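Local coordinates for protein piwi (Drosophila melanogaster, PDB 6KR6) that binds piRNAs as an Argonaute-family protein of the Piwi subfamily and, in complex with them, represses transposable elements, at residues Met495-Val499 against Arg529-Thr533; Thr564-Glu569 against Lys763-Tyr769; Leu570-Leu575 against Met600-Gln604. All coordinates share one frame. Residue numbers count along the deposited sequence, not the author numbering.

Contact 1: residues Met495-Val499 against Arg529-Thr533; sequences MDDCV and RAVPT. With HG (mercury (II) ion), chain H.
A salt bridge between Asp496 and Arg529 dominates the polar side of this contact: Asp496 OD1 lies 3.0 Å from Arg529 NH1, near the plane of the guanidinium, although the angle at the hydrogen makes the hydrogen bond within it weak. To reach the acid, Arg529 folds back with chi1, chi2 and chi3 all in m wells, and Asp496 extends from its helix with chi1 m. Residues 495-499 belong to the last part of helix 488-499, where Val499 N bonds to Met495 O at 2.9 Å. Residues 529-532 have no regular structure, the chain being broadly extended apart from Ala530 (-137/65), and Thr533 begins strand 533-537. The closest CA atoms are those of Val499 and Val531 at 7.7 Å. Val499, chi1 t, is central: its CG1 sits over one face of the guanidinium, 3.4 Å from Arg529 NH2, while Val499 CG2 meets Val531 CG2 at 4.0 Å. Further along, Met495 CE approaches Thr533 CG2 at 4.0 Å; Thr533 OG1 is engaged by Lys522. Cys498 turns to the mercury ion, Cys498 SG to HG 2.8 Å, a site completed by Gln479 and Ser501. Helix 488-499 thus packs beside the four-stranded parallel alpha/beta sheet, consistent with the MID domain of Argonaute proteins. With side-chain contacts alone and one weakly hydrogen-bonded salt bridge, the contact rests on apolar packing plus charge.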
loop_
_atom_site.group_PDB
_atom_site.type_symbol
_atom_site.label_atom_id
_atom_site.label_comp_id
_atom_site.label_asym_id
_atom_site.label_seq_id
_atom_site.Cartn_x
_atom_site.Cartn_y
_atom_site.Cartn_z
ATOM N N MET A 495 12.087 34.871 -10.461
ATOM C CA MET A 495 11.266 34.715 -9.264
ATOM C C MET A 495 11.743 35.633 -8.145
ATOM O O MET A 495 10.936 36.285 -7.472
ATOM C CB MET A 495 11.282 33.261 -8.793
ATOM C CG MET A 495 10.523 32.292 -9.677
ATOM S SD MET A 495 10.316 30.689 -8.879
ATOM C CE MET A 495 9.215 31.118 -7.532
ATOM N N ASP A 496 13.057 35.672 -7.911
ATOM C CA ASP A 496 13.581 36.495 -6.826
ATOM C C ASP A 496 13.387 37.982 -7.100
ATOM O O ASP A 496 13.179 38.760 -6.162
ATOM C CB ASP A 496 15.058 36.182 -6.585
ATOM C CG ASP A 496 15.256 35.007 -5.647
ATOM O OD1 ASP A 496 14.543 34.933 -4.625
ATOM O OD2 ASP A 496 16.121 34.154 -5.936
ATOM N N ASP A 497 13.444 38.395 -8.367
ATOM C CA ASP A 497 13.177 39.788 -8.696
ATOM C C ASP A 497 11.688 40.108 -8.651
ATOM O O ASP A 497 11.315 41.268 -8.448
ATOM C CB ASP A 497 13.737 40.121 -10.079
ATOM N N CYS A 498 10.831 39.103 -8.830
ATOM C CA CYS A 498 9.396 39.350 -8.879
ATOM C C CYS A 498 8.773 39.353 -7.487
ATOM O O CYS A 498 7.826 40.107 -7.233
ATOM C CB CYS A 498 8.722 38.303 -9.768
ATOM S SG CYS A 498 7.140 37.703 -9.156
ATOM N N VAL A 499 9.283 38.513 -6.579
ATOM C CA VAL A 499 8.700 38.404 -5.241
ATOM C C VAL A 499 8.685 39.755 -4.533
ATOM O O VAL A 499 7.818 40.009 -3.686
ATOM C CB VAL A 499 9.455 37.330 -4.426
ATOM C CG1 VAL A 499 9.091 37.397 -2.953
ATOM C CG2 VAL A 499 9.143 35.942 -4.965
ATOM N N ARG A 529 11.305 31.217 -0.120
ATOM C CA ARG A 529 10.281 32.242 -0.020
ATOM C C ARG A 529 8.951 31.583 0.349
ATOM O O ARG A 529 8.894 30.393 0.675
ATOM C CB ARG A 529 10.196 33.035 -1.327
ATOM C CG ARG A 529 11.551 33.381 -1.939
ATOM C CD ARG A 529 12.447 34.129 -0.959
ATOM N NE ARG A 529 11.971 35.482 -0.690
ATOM C CZ ARG A 529 12.382 36.561 -1.348
ATOM N NH1 ARG A 529 13.283 36.445 -2.315
ATOM N NH2 ARG A 529 11.895 37.754 -1.039
ATOM N N ALA A 530 7.871 32.365 0.302
ATOM C CA ALA A 530 6.546 31.878 0.681
ATOM C C ALA A 530 5.500 32.366 -0.325
ATOM O O ALA A 530 4.592 33.130 -0.010
ATOM C CB ALA A 530 6.192 32.317 2.102
ATOM N N VAL A 531 5.626 31.904 -1.569
ATOM C CA VAL A 531 4.730 32.289 -2.649
ATOM C C VAL A 531 4.187 31.029 -3.309
ATOM O O VAL A 531 4.963 30.221 -3.827
ATOM C CB VAL A 531 5.424 33.178 -3.696
ATOM C CG1 VAL A 531 4.456 33.531 -4.816
ATOM C CG2 VAL A 531 5.980 34.438 -3.047
ATOM N N PRO A 532 2.872 30.805 -3.313
ATOM C CA PRO A 532 2.327 29.651 -4.040
ATOM C C PRO A 532 2.526 29.808 -5.540
ATOM O O PRO A 532 2.330 30.887 -6.103
ATOM C CB PRO A 532 0.841 29.659 -3.661
ATOM C CG PRO A 532 0.563 31.054 -3.224
ATOM C CD PRO A 532 1.828 31.564 -2.604
ATOM N N THR A 533 2.931 28.716 -6.186
ATOM C CA THR A 533 3.312 28.747 -7.589
ATOM C C THR A 533 2.528 27.708 -8.380
ATOM O O THR A 533 2.000 26.739 -7.830
ATOM C CB THR A 533 4.818 28.500 -7.772
ATOM O OG1 THR A 533 5.145 27.175 -7.336
ATOM C CG2 THR A 533 5.628 29.509 -6.971
HETATM HG HG HG H . 5.212 39.660 -9.044
#

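Contact 2: residues Thr564-Glu569 against Lys763-Tyr769. With nucleotides of chain B.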
loop_
_atom_site.group_PDB
_atom_site.type_symbol
_atom_site.label_atom_id
_atom_site.label_comp_id
_atom_site.label_asym_id
_atom_site.label_seq_id
_atom_site.Cartn_x
_atom_site.Cartn_y
_atom_site.Cartn_z
ATOM N N THR A 564 -12.135 27.494 -1.226
ATOM C CA THR A 564 -12.828 26.216 -1.315
ATOM C C THR A 564 -13.639 26.133 -2.599
ATOM O O THR A 564 -14.567 26.934 -2.788
ATOM C CB THR A 564 -13.730 26.032 -0.099
ATOM O OG1 THR A 564 -12.990 26.330 1.092
ATOM C CG2 THR A 564 -14.230 24.612 -0.021
ATOM N N PRO A 565 -13.336 25.196 -3.503
ATOM C CA PRO A 565 -14.146 25.087 -4.729
ATOM C C PRO A 565 -15.516 24.478 -4.496
ATOM O O PRO A 565 -16.493 24.917 -5.115
ATOM C CB PRO A 565 -13.283 24.205 -5.644
ATOM C CG PRO A 565 -11.914 24.264 -5.065
ATOM C CD PRO A 565 -12.104 24.400 -3.590
ATOM N N TRP A 566 -15.620 23.466 -3.637
ATOM C CA TRP A 566 -16.902 22.838 -3.349
ATOM C C TRP A 566 -16.849 22.220 -1.956
ATOM O O TRP A 566 -15.814 22.238 -1.284
ATOM C CB TRP A 566 -17.266 21.805 -4.424
ATOM C CG TRP A 566 -16.346 20.614 -4.514
ATOM C CD1 TRP A 566 -16.323 19.529 -3.685
ATOM C CD2 TRP A 566 -15.339 20.377 -5.507
ATOM N NE1 TRP A 566 -15.359 18.640 -4.090
ATOM C CE2 TRP A 566 -14.740 19.137 -5.207
ATOM C CE3 TRP A 566 -14.879 21.096 -6.615
ATOM C CZ2 TRP A 566 -13.709 18.601 -5.972
ATOM C CZ3 TRP A 566 -13.856 20.561 -7.373
ATOM C CH2 TRP A 566 -13.283 19.327 -7.048
ATOM N N MET A 567 -17.980 21.663 -1.527
ATOM C CA MET A 567 -18.109 21.118 -0.182
ATOM C C MET A 567 -19.174 20.030 -0.192
ATOM O O MET A 567 -20.026 19.971 -1.082
ATOM C CB MET A 567 -18.438 22.233 0.829
ATOM C CG MET A 567 -18.686 21.807 2.284
ATOM S SD MET A 567 -17.410 20.780 3.043
ATOM C CE MET A 567 -15.921 21.671 2.621
ATOM N N ILE A 568 -19.100 19.154 0.802
ATOM C CA ILE A 568 -20.029 18.052 0.958
ATOM C C ILE A 568 -21.032 18.413 2.047
ATOM O O ILE A 568 -20.784 19.272 2.900
ATOM C CB ILE A 568 -19.272 16.744 1.289
ATOM C CG1 ILE A 568 -20.207 15.533 1.288
ATOM C CG2 ILE A 568 -18.555 16.866 2.626
ATOM C CD1 ILE A 568 -20.937 15.335 -0.008
ATOM N N GLU A 569 -22.197 17.768 2.008
ATOM C CA GLU A 569 -23.176 17.893 3.085
ATOM C C GLU A 569 -22.665 17.142 4.309
ATOM O O GLU A 569 -22.556 15.912 4.291
ATOM C CB GLU A 569 -24.530 17.357 2.634
ATOM C CG GLU A 569 -25.257 18.243 1.635
ATOM C CD GLU A 569 -26.583 17.653 1.196
ATOM O OE1 GLU A 569 -26.673 16.411 1.100
ATOM O OE2 GLU A 569 -27.535 18.427 0.956
ATOM N N LYS A 763 -18.174 10.341 2.364
ATOM C CA LYS A 763 -18.265 11.787 2.180
ATOM C C LYS A 763 -16.883 12.418 2.093
ATOM O O LYS A 763 -16.591 13.185 1.168
ATOM C CB LYS A 763 -19.060 12.417 3.325
ATOM C CG LYS A 763 -20.566 12.279 3.218
ATOM C CD LYS A 763 -21.244 12.886 4.436
ATOM C CE LYS A 763 -22.750 12.681 4.411
ATOM N NZ LYS A 763 -23.394 13.354 3.249
ATOM N N MET A 764 -16.016 12.106 3.061
ATOM C CA MET A 764 -14.665 12.658 3.068
ATOM C C MET A 764 -13.870 12.239 1.842
ATOM O O MET A 764 -12.851 12.866 1.533
ATOM C CB MET A 764 -13.927 12.236 4.341
ATOM C CG MET A 764 -14.553 12.752 5.630
ATOM S SD MET A 764 -14.745 14.545 5.666
ATOM C CE MET A 764 -13.057 15.074 5.394
ATOM N N CYS A 765 -14.300 11.185 1.151
ATOM C CA CYS A 765 -13.685 10.804 -0.117
ATOM C C CYS A 765 -14.040 11.737 -1.275
ATOM O O CYS A 765 -13.511 11.547 -2.375
ATOM C CB CYS A 765 -14.076 9.369 -0.479
ATOM S SG CYS A 765 -13.082 8.099 0.336
ATOM N N HIS A 766 -14.899 12.737 -1.067
ATOM C CA HIS A 766 -15.355 13.617 -2.140
ATOM C C HIS A 766 -14.604 14.943 -2.213
ATOM O O HIS A 766 -14.943 15.777 -3.058
ATOM C CB HIS A 766 -16.854 13.919 -1.985
ATOM C CG HIS A 766 -17.755 12.774 -2.329
ATOM N ND1 HIS A 766 -17.978 11.718 -1.472
ATOM C CD2 HIS A 766 -18.508 12.532 -3.428
ATOM C CE1 HIS A 766 -18.820 10.868 -2.033
ATOM N NE2 HIS A 766 -19.157 11.339 -3.221
ATOM N N LEU A 767 -13.601 15.166 -1.362
ATOM C CA LEU A 767 -13.083 16.508 -1.119
ATOM C C LEU A 767 -11.642 16.703 -1.587
ATOM O O LEU A 767 -10.941 17.582 -1.081
ATOM C CB LEU A 767 -13.200 16.851 0.366
ATOM C CG LEU A 767 -14.609 16.990 0.946
ATOM C CD1 LEU A 767 -14.561 16.979 2.465
ATOM C CD2 LEU A 767 -15.276 18.261 0.442
ATOM N N TYR A 768 -11.178 15.908 -2.549
ATOM C CA TYR A 768 -9.857 16.115 -3.137
ATOM C C TYR A 768 -10.024 16.990 -4.373
ATOM O O TYR A 768 -10.523 16.533 -5.405
ATOM C CB TYR A 768 -9.182 14.791 -3.481
ATOM C CG TYR A 768 -7.747 14.955 -3.936
ATOM C CD1 TYR A 768 -6.774 15.432 -3.066
ATOM C CD2 TYR A 768 -7.365 14.633 -5.231
ATOM C CE1 TYR A 768 -5.463 15.589 -3.475
ATOM C CE2 TYR A 768 -6.056 14.782 -5.648
ATOM C CZ TYR A 768 -5.110 15.261 -4.767
ATOM O OH TYR A 768 -3.808 15.411 -5.181
ATOM N N TYR A 769 -9.590 18.246 -4.271
ATOM C CA TYR A 769 -9.926 19.258 -5.264
ATOM C C TYR A 769 -9.134 19.139 -6.560
ATOM O O TYR A 769 -9.513 19.773 -7.552
ATOM C CB TYR A 769 -9.732 20.648 -4.656
ATOM C CG TYR A 769 -10.673 20.925 -3.506
ATOM C CD1 TYR A 769 -12.004 20.527 -3.564
ATOM C CD2 TYR A 769 -10.230 21.568 -2.359
ATOM C CE1 TYR A 769 -12.867 20.771 -2.514
ATOM C CE2 TYR A 769 -11.085 21.815 -1.303
ATOM C CZ TYR A 769 -12.403 21.415 -1.387
ATOM O OH TYR A 769 -13.256 21.659 -0.338
ATOM P P U B 4 -2.624 14.585 -9.184
ATOM O OP1 U B 4 -2.810 15.156 -7.826
ATOM O OP2 U B 4 -1.390 14.887 -9.954
ATOM O "O5'" U B 4 -2.752 13.004 -9.063
ATOM C "C5'" U B 4 -4.009 12.403 -8.769
ATOM C "C4'" U B 4 -4.193 11.102 -9.507
ATOM O "O4'" U B 4 -4.067 11.339 -10.936
ATOM C "C3'" U B 4 -3.185 10.006 -9.161
ATOM O "O3'" U B 4 -3.838 8.737 -9.148
ATOM C "C2'" U B 4 -2.197 10.066 -10.322
ATOM O "O2'" U B 4 -1.513 8.856 -10.577
ATOM C "C1'" U B 4 -3.102 10.462 -11.485
ATOM N N1 U B 4 -2.397 11.162 -12.570
ATOM C C2 U B 4 -2.888 11.041 -13.856
ATOM O O2 U B 4 -3.892 10.402 -14.128
ATOM N N3 U B 4 -2.169 11.712 -14.814
ATOM C C4 U B 4 -1.027 12.464 -14.622
ATOM O O4 U B 4 -0.490 13.008 -15.588
ATOM C C5 U B 4 -0.576 12.531 -13.266
ATOM C C6 U B 4 -1.257 11.889 -12.312
#
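Trp566 presents one face of its indole to the edge of Tyr769, an edge-to-face pair with the five-membered ring and the phenol ring 4.9 Å apart between centroids and their planes at 89°; Trp566 CE2 and Tyr769 CD1 approach to 3.5 Å. The same two residues also bond through their polar atoms, Tyr769 OH donating to Trp566 O at 2.8 Å. One face of the Tyr769 ring is taken by Pro565, whose CD lies 3.5 Å from the centroid of the Tyr769 ring, almost on the normal, in a CH-pi contact. At the indole edge Trp566 NE1 donates to His766 O (3.1 Å), bonding to the type I turn Met764-Leu767, which starts at the last residue of helix 754-764. Leu767 fills the middle, its CD2 4.1 Å from Met567 CE and its CD1 4.0 Å from Ile568 CG2. Ile568 CG1 also packs on Lys763 CG at 3.8 Å, and Lys763 NZ reaches past it to Glu569 O (2.9 Å) while bonding to Gln408 as well. Tyr768 points away from the 564-569 segment: Tyr768 OH donates to OP1 of U4 of chain B at 2.8 Å. Helix 779-795 flanks this turn, with Tyr783 bonding to Tyr769 N. The arrangement is a buried aromatic and aliphatic core inside the PIWI domain, which sets a piRNA phosphate-binding tyrosine beside the guide strand, close to the C-terminal Leu810.

Contact 3: residues Leu570-Leu575 against Met600-Gln604; sequences LPLSGL and MDLQQ
Residues 570-575 form an irregular connection from strand 567-568 into strand 575-584, with an inverse gamma turn centred on Pro571 (Leu572 N to Leu570 O 3.1 Å, weak) and a positive-phi residue, Gly574 (63/40). Opposite them, Asp601 also has positive phi (53/76), turning the chain from the end of strand 592-599 into the short helix 601-605, which is weakly bonded and has a wider pi-type turn at 601-604; Gln604 N bonds to Asp601 O at 2.9 Å. The segments come nearest at Leu575 and Asp601, CA atoms 5.2 Å apart, and again at Leu570 and Gln603, 6.4 Å. At the first point Asp601 N donates weakly to Leu575 O over 3.3 Å, with a CA-H...O contact from Asp601 CA to Leu575 O at 3.5 Å. The Asp601 side chain, chi1 t, sends OD1 back to Gly574 N at 3.4 Å, another weak bond. Gln603, chi1 p and chi2 t, lies across the loop so that Ser573 OG, chi1 m, donates to Gln603 OE1 at 3.2 Å; Gln603 NE2 is 2.9 Å from Leu572 O, but at a poor angle for a hydrogen bond. Apolar contact comes from Leu570, chi1 t and chi2 p, with CD2 3.7 Å from Leu602 CB. Leu760 of helix 754-764 packs on Leu570, Leu572 and Leu575, and Arg646 bonds to Gly574. The contact joins the start of strand 575-584 to the residues after strand 592-599, at the open end of this antiparallel pair in the RNase H-like PIWI domain. Its chemistry is three hydrogen bonds, two of them weak, beside a small Leu570-Leu602 contact, with Ser573 and Gln603 exposed.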
loop_
_atom_site.group_PDB
_atom_site.type_symbol
_atom_site.label_atom_id
_atom_site.label_comp_id
_atom_site.label_asym_id
_atom_site.label_seq_id
_atom_site.Cartn_x
_atom_site.Cartn_y
_atom_site.Cartn_z
ATOM N N LEU A 570 -22.355 17.874 5.376
ATOM C CA LEU A 570 -21.708 17.306 6.561
ATOM C C LEU A 570 -22.577 17.513 7.793
ATOM O O LEU A 570 -22.612 18.624 8.351
ATOM C CB LEU A 570 -20.333 17.936 6.767
ATOM C CG LEU A 570 -19.527 17.492 7.988
ATOM C CD1 LEU A 570 -19.215 16.006 7.916
ATOM C CD2 LEU A 570 -18.249 18.308 8.107
ATOM N N PRO A 571 -23.290 16.483 8.262
ATOM C CA PRO A 571 -24.160 16.631 9.444
ATOM C C PRO A 571 -23.434 16.331 10.755
ATOM O O PRO A 571 -23.823 15.447 11.525
ATOM C CB PRO A 571 -25.273 15.619 9.151
ATOM C CG PRO A 571 -24.565 14.518 8.424
ATOM C CD PRO A 571 -23.472 15.176 7.606
ATOM N N LEU A 572 -22.366 17.082 11.019
ATOM C CA LEU A 572 -21.609 16.936 12.256
ATOM C C LEU A 572 -21.031 18.287 12.652
ATOM O O LEU A 572 -20.602 19.063 11.794
ATOM C CB LEU A 572 -20.492 15.897 12.117
ATOM C CG LEU A 572 -20.871 14.451 12.446
ATOM C CD1 LEU A 572 -19.661 13.540 12.316
ATOM C CD2 LEU A 572 -21.467 14.361 13.842
ATOM N N SER A 573 -21.021 18.557 13.956
ATOM C CA SER A 573 -20.580 19.834 14.501
ATOM C C SER A 573 -19.256 19.658 15.231
ATOM O O SER A 573 -19.086 18.697 15.992
ATOM C CB SER A 573 -21.632 20.413 15.453
ATOM O OG SER A 573 -22.891 20.544 14.817
ATOM N N GLY A 574 -18.333 20.586 15.007
ATOM C CA GLY A 574 -17.043 20.548 15.674
ATOM C C GLY A 574 -16.193 19.338 15.349
ATOM O O GLY A 574 -15.542 18.785 16.244
ATOM N N LEU A 575 -16.178 18.915 14.089
ATOM C CA LEU A 575 -15.404 17.758 13.659
ATOM C C LEU A 575 -14.145 18.217 12.940
ATOM O O LEU A 575 -14.209 19.052 12.031
ATOM C CB LEU A 575 -16.235 16.856 12.745
ATOM C CG LEU A 575 -15.474 15.892 11.830
ATOM C CD1 LEU A 575 -14.638 14.896 12.624
ATOM C CD2 LEU A 575 -16.436 15.162 10.905
ATOM N N MET A 600 -11.049 22.009 9.472
ATOM C CA MET A 600 -11.403 22.979 10.510
ATOM C C MET A 600 -12.916 23.191 10.514
ATOM O O MET A 600 -13.400 24.259 10.135
ATOM C CB MET A 600 -10.667 24.304 10.300
ATOM C CG MET A 600 -9.165 24.172 10.201
ATOM S SD MET A 600 -8.321 25.265 11.353
ATOM C CE MET A 600 -6.913 24.249 11.773
ATOM N N ASP A 601 -13.654 22.174 10.960
ATOM C CA ASP A 601 -15.108 22.254 11.101
ATOM C C ASP A 601 -15.743 22.715 9.786
ATOM O O ASP A 601 -16.157 23.865 9.620
ATOM C CB ASP A 601 -15.480 23.185 12.260
ATOM C CG ASP A 601 -16.921 23.023 12.708
ATOM O OD1 ASP A 601 -17.637 22.177 12.134
ATOM O OD2 ASP A 601 -17.333 23.740 13.646
ATOM N N LEU A 602 -15.787 21.766 8.848
ATOM C CA LEU A 602 -16.069 22.075 7.450
ATOM C C LEU A 602 -17.433 22.720 7.242
ATOM O O LEU A 602 -17.640 23.389 6.223
ATOM C CB LEU A 602 -15.949 20.805 6.608
ATOM C CG LEU A 602 -14.559 20.167 6.649
ATOM C CD1 LEU A 602 -14.547 18.847 5.901
ATOM C CD2 LEU A 602 -13.526 21.124 6.074
ATOM N N GLN A 603 -18.368 22.549 8.179
ATOM C CA GLN A 603 -19.681 23.159 8.004
ATOM C C GLN A 603 -19.654 24.666 8.219
ATOM O O GLN A 603 -20.590 25.353 7.797
ATOM C CB GLN A 603 -20.701 22.506 8.939
ATOM C CG GLN A 603 -20.410 22.659 10.422
ATOM C CD GLN A 603 -21.482 22.017 11.287
ATOM O OE1 GLN A 603 -21.560 22.268 12.489
ATOM N NE2 GLN A 603 -22.313 21.181 10.674
ATOM N N GLN A 604 -18.607 25.198 8.851
ATOM C CA GLN A 604 -18.454 26.639 9.034
ATOM C C GLN A 604 -17.240 27.163 8.277
ATOM O O GLN A 604 -17.391 27.928 7.319
ATOM C CB GLN A 604 -18.351 26.990 10.520
ATOM C CG GLN A 604 -19.656 26.924 11.288
ATOM C CD GLN A 604 -19.543 27.572 12.653
ATOM O OE1 GLN A 604 -18.572 28.273 12.938
ATOM N NE2 GLN A 604 -20.534 27.341 13.507
#

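How the contacts relate
From the N terminus, contact 1 comes first, closing a short loop of 29 residues that carries strand 506-510 and helix 515-528 and ends before contact 2 opens. Contact 2 then spans 193 residues, bringing strand 567-568 against the end of helix 754-764 and the turn that follows. Contact 3 is nested within this large loop and closes a hairpin of 24 residues around strands 575-584 and 592-599. Contacts 2 and 3 touch: Leu602 packs against Met567, Met764 and Leu767, and Pro571 lies against Lys763, so the two contacts pack side by side in the PIWI domain. Contact 1 lies apart at the four-stranded parallel sheet, its nearest atoms about 13 Å from those of contact 2.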